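Local coordinates for putative acetyltransferase Sthe_0691 (Sphaerobacter thermophilus, PDB 3SHP), which probably transfers an acetyl group from acetyl-CoA to an acceptor, as a putative acetyltransferase of the GNAT type, at the interface of chains A and B. Sequence-based numbering; all coordinates share one arbitrary frame. Chains: chain A/B, Putative acetyltransferase Sthe_0691.

The interface of chains A and B. Residues chain A 55, 59, 77, 79, 88; chain B 146-147.
B:Arg147 reaches from its strand across the boundary between the two copies and lies between A:Trp55, A:Glu79 and the paired arginines A:Arg77 and A:Arg88. At the start of its chain CG stands anti to the backbone N (chi1 178°), beside the carbonyl carbon. CB passes the carboxylate of A:Glu79, 4.0 Å from OE1, and the two side chains cross at about a right angle. Farther out, CD packs from one face against the CE3 rim of the six-membered ring of A:Trp55, 3.8 Å from CE3, with NE at a similar distance from the same atom; A:Trp55 is poorly ordered, so this flank is less certain. A bend at chi3 (57°) then turns the guanidinium towards A:Trp59. There NH2 stands over the face of the five-membered ring, 4.5 Å from its centroid, in a cation-pi contact offset toward the rim. A:Arg77 NH2 lies over that same face and comes within 3.2 Å of B:Arg147 NH2. The two guanidinium groups meet with their planes steeply inclined, and the nearby A:Glu79 carboxylate probably offsets part of their charge: its OE1 forms a long salt bridge of 3.9 Å with A:Arg77 NH2.

The backbone of B:Arg147 is gripped separately. A:Arg88 NH2 donates a nearly straight hydrogen bond of 2.8 Å to its carbonyl O; the oxygen lies in the guanidinium plane, whereas the donor sits above the carbonyl plane. A:Arg88 NH1 reaches the same oxygen through water 1. A methionine in place of A:Arg88 would probably leave this carbonyl without its direct partner and water 1 without one of its anchors.

Within the fold, strand 143-148 of chain B faces side chains from strands 59-66, 72-80 and 84-91 of chain A, and two-fold symmetry repeats the patch with the chains exchanged; the pair belongs to a deposited assembly of eight copies, and the structure alone does not show which contacts persist in solution.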
ATOM      1  N   TRP A  55     -14.650   9.221  22.982  1.00 99.08           N
ATOM      2  CA  TRP A  55     -15.148   8.723  21.709  1.00 95.90           C
ATOM      3  C   TRP A  55     -15.514   7.234  21.748  1.00 92.98           C
ATOM      4  O   TRP A  55     -16.283   6.745  20.900  1.00 92.46           O
ATOM      5  CB  TRP A  55     -14.139   9.024  20.604  1.00 96.28           C
ATOM      6  CG  TRP A  55     -14.171  10.456  20.132  1.00 99.25           C
ATOM      7  CD1 TRP A  55     -13.361  11.486  20.553  1.00100.65           C
ATOM      8  CD2 TRP A  55     -15.063  11.023  19.157  1.00100.59           C
ATOM      9  NE1 TRP A  55     -13.694  12.648  19.896  1.00102.03           N
ATOM     10  CE2 TRP A  55     -14.732  12.394  19.034  1.00101.85           C
ATOM     11  CE3 TRP A  55     -16.116  10.508  18.381  1.00100.53           C
ATOM     12  CZ2 TRP A  55     -15.414  13.257  18.157  1.00102.16           C
ATOM     13  CZ3 TRP A  55     -16.793  11.368  17.507  1.00100.62           C
ATOM     14  CH2 TRP A  55     -16.436  12.724  17.405  1.00101.27           C
ATOM     15  N   TRP A  59     -20.561   4.112  21.227  1.00 70.64           N
ATOM     16  CA  TRP A  59     -20.832   2.942  20.358  1.00 67.30           C
ATOM     17  C   TRP A  59     -21.009   1.563  21.010  1.00 64.13           C
ATOM     18  O   TRP A  59     -20.590   1.359  22.153  1.00 64.08           O
ATOM     19  CB  TRP A  59     -19.849   2.888  19.181  1.00 68.05           C
ATOM     20  CG  TRP A  59     -18.384   2.887  19.534  1.00 70.13           C
ATOM     21  CD1 TRP A  59     -17.668   3.883  20.173  1.00 71.26           C
ATOM     22  CD2 TRP A  59     -17.446   1.854  19.225  1.00 70.82           C
ATOM     23  NE1 TRP A  59     -16.348   3.508  20.287  1.00 71.72           N
ATOM     24  CE2 TRP A  59     -16.186   2.269  19.713  1.00 71.59           C
ATOM     25  CE3 TRP A  59     -17.553   0.600  18.605  1.00 70.62           C
ATOM     26  CZ2 TRP A  59     -15.039   1.475  19.584  1.00 71.51           C
ATOM     27  CZ3 TRP A  59     -16.412  -0.182  18.480  1.00 70.26           C
ATOM     28  CH2 TRP A  59     -15.174   0.260  18.967  1.00 70.25           C
ATOM     29  N   ARG A  77     -22.378  -2.608  14.209  1.00 32.24           N
ATOM     30  CA  ARG A  77     -21.863  -1.587  15.116  1.00 35.05           C
ATOM     31  C   ARG A  77     -22.785  -0.367  15.094  1.00 36.25           C
ATOM     32  O   ARG A  77     -23.049   0.187  14.031  1.00 36.18           O
ATOM     33  CB  ARG A  77     -20.457  -1.170  14.680  1.00 35.54           C
ATOM     34  CG  ARG A  77     -19.609  -0.482  15.753  1.00 38.77           C
ATOM     35  CD  ARG A  77     -18.175  -0.176  15.236  1.00 43.88           C
ATOM     36  NE  ARG A  77     -17.603   1.051  15.835  1.00 49.68           N
ATOM     37  CZ  ARG A  77     -17.915   2.302  15.463  1.00 52.70           C
ATOM     38  NH1 ARG A  77     -18.781   2.516  14.476  1.00 54.02           N
ATOM     39  NH2 ARG A  77     -17.361   3.352  16.073  1.00 54.67           N
ATOM     40  N   GLU A  79     -23.125   3.400  16.597  1.00 46.55           N
ATOM     41  CA  GLU A  79     -22.499   4.535  17.297  1.00 49.97           C
ATOM     42  C   GLU A  79     -23.552   5.641  17.484  1.00 52.29           C
ATOM     43  O   GLU A  79     -24.237   6.016  16.526  1.00 52.86           O
ATOM     44  CB  GLU A  79     -21.254   5.039  16.529  1.00 49.81           C
ATOM     45  CG  GLU A  79     -20.514   6.206  17.204  1.00 51.64           C
ATOM     46  CD  GLU A  79     -19.639   7.072  16.259  1.00 53.70           C
ATOM     47  OE1 GLU A  79     -19.273   6.606  15.139  1.00 52.87           O
ATOM     48  OE2 GLU A  79     -19.308   8.230  16.664  1.00 53.06           O
ATOM     49  N   ARG A  88     -22.825   0.331  11.062  1.00 32.80           N
ATOM     50  CA  ARG A  88     -21.753  -0.203  10.221  1.00 31.12           C
ATOM     51  C   ARG A  88     -21.742  -1.722  10.384  1.00 29.55           C
ATOM     52  O   ARG A  88     -21.749  -2.227  11.503  1.00 28.39           O
ATOM     53  CB  ARG A  88     -20.416   0.414  10.666  1.00 31.28           C
ATOM     54  CG  ARG A  88     -19.204  -0.003   9.884  1.00 32.02           C
ATOM     55  CD  ARG A  88     -17.919   0.720  10.393  1.00 34.46           C
ATOM     56  NE  ARG A  88     -18.032   2.157  10.246  1.00 34.56           N
ATOM     57  CZ  ARG A  88     -17.484   3.043  11.062  1.00 37.80           C
ATOM     58  NH1 ARG A  88     -16.746   2.629  12.096  1.00 39.88           N
ATOM     59  NH2 ARG A  88     -17.681   4.345  10.846  1.00 35.65           N
TER
ATOM     60  N   VAL B 146     -20.833  10.826  12.525  1.00 31.78           N
ATOM     61  CA  VAL B 146     -20.173   9.589  12.122  1.00 29.99           C
ATOM     62  C   VAL B 146     -18.662   9.766  12.272  1.00 27.74           C
ATOM     63  O   VAL B 146     -18.136  10.862  12.052  1.00 27.17           O
ATOM     64  CB  VAL B 146     -20.512   9.212  10.616  1.00 30.63           C
ATOM     65  CG1 VAL B 146     -19.966   7.844  10.213  1.00 30.88           C
ATOM     66  CG2 VAL B 146     -22.024   9.219  10.357  1.00 31.72           C
ATOM     67  N   ARG B 147     -17.972   8.695  12.641  0.50 26.23           N
ATOM     68  CA  ARG B 147     -16.520   8.724  12.725  0.50 24.74           C
ATOM     69  C   ARG B 147     -15.927   7.519  12.023  0.50 24.79           C
ATOM     70  O   ARG B 147     -16.346   6.390  12.249  0.50 24.44           O
ATOM     71  CB  ARG B 147     -16.049   8.748  14.178  0.50 24.27           C
ATOM     72  CG  ARG B 147     -14.521   8.741  14.321  0.50 21.45           C
ATOM     73  CD  ARG B 147     -14.113   8.616  15.777  0.50 18.96           C
ATOM     74  NE  ARG B 147     -14.707   7.398  16.323  0.50 16.21           N
ATOM     75  CZ  ARG B 147     -14.122   6.192  16.309  0.50 15.58           C
ATOM     76  NH1 ARG B 147     -12.884   6.053  15.824  0.50 13.59           N
ATOM     77  NH2 ARG B 147     -14.772   5.142  16.808  0.50 13.96           N
TER
HETATM   78  O   HOH W   1     -14.565   3.891  12.936  1.00 45.56           O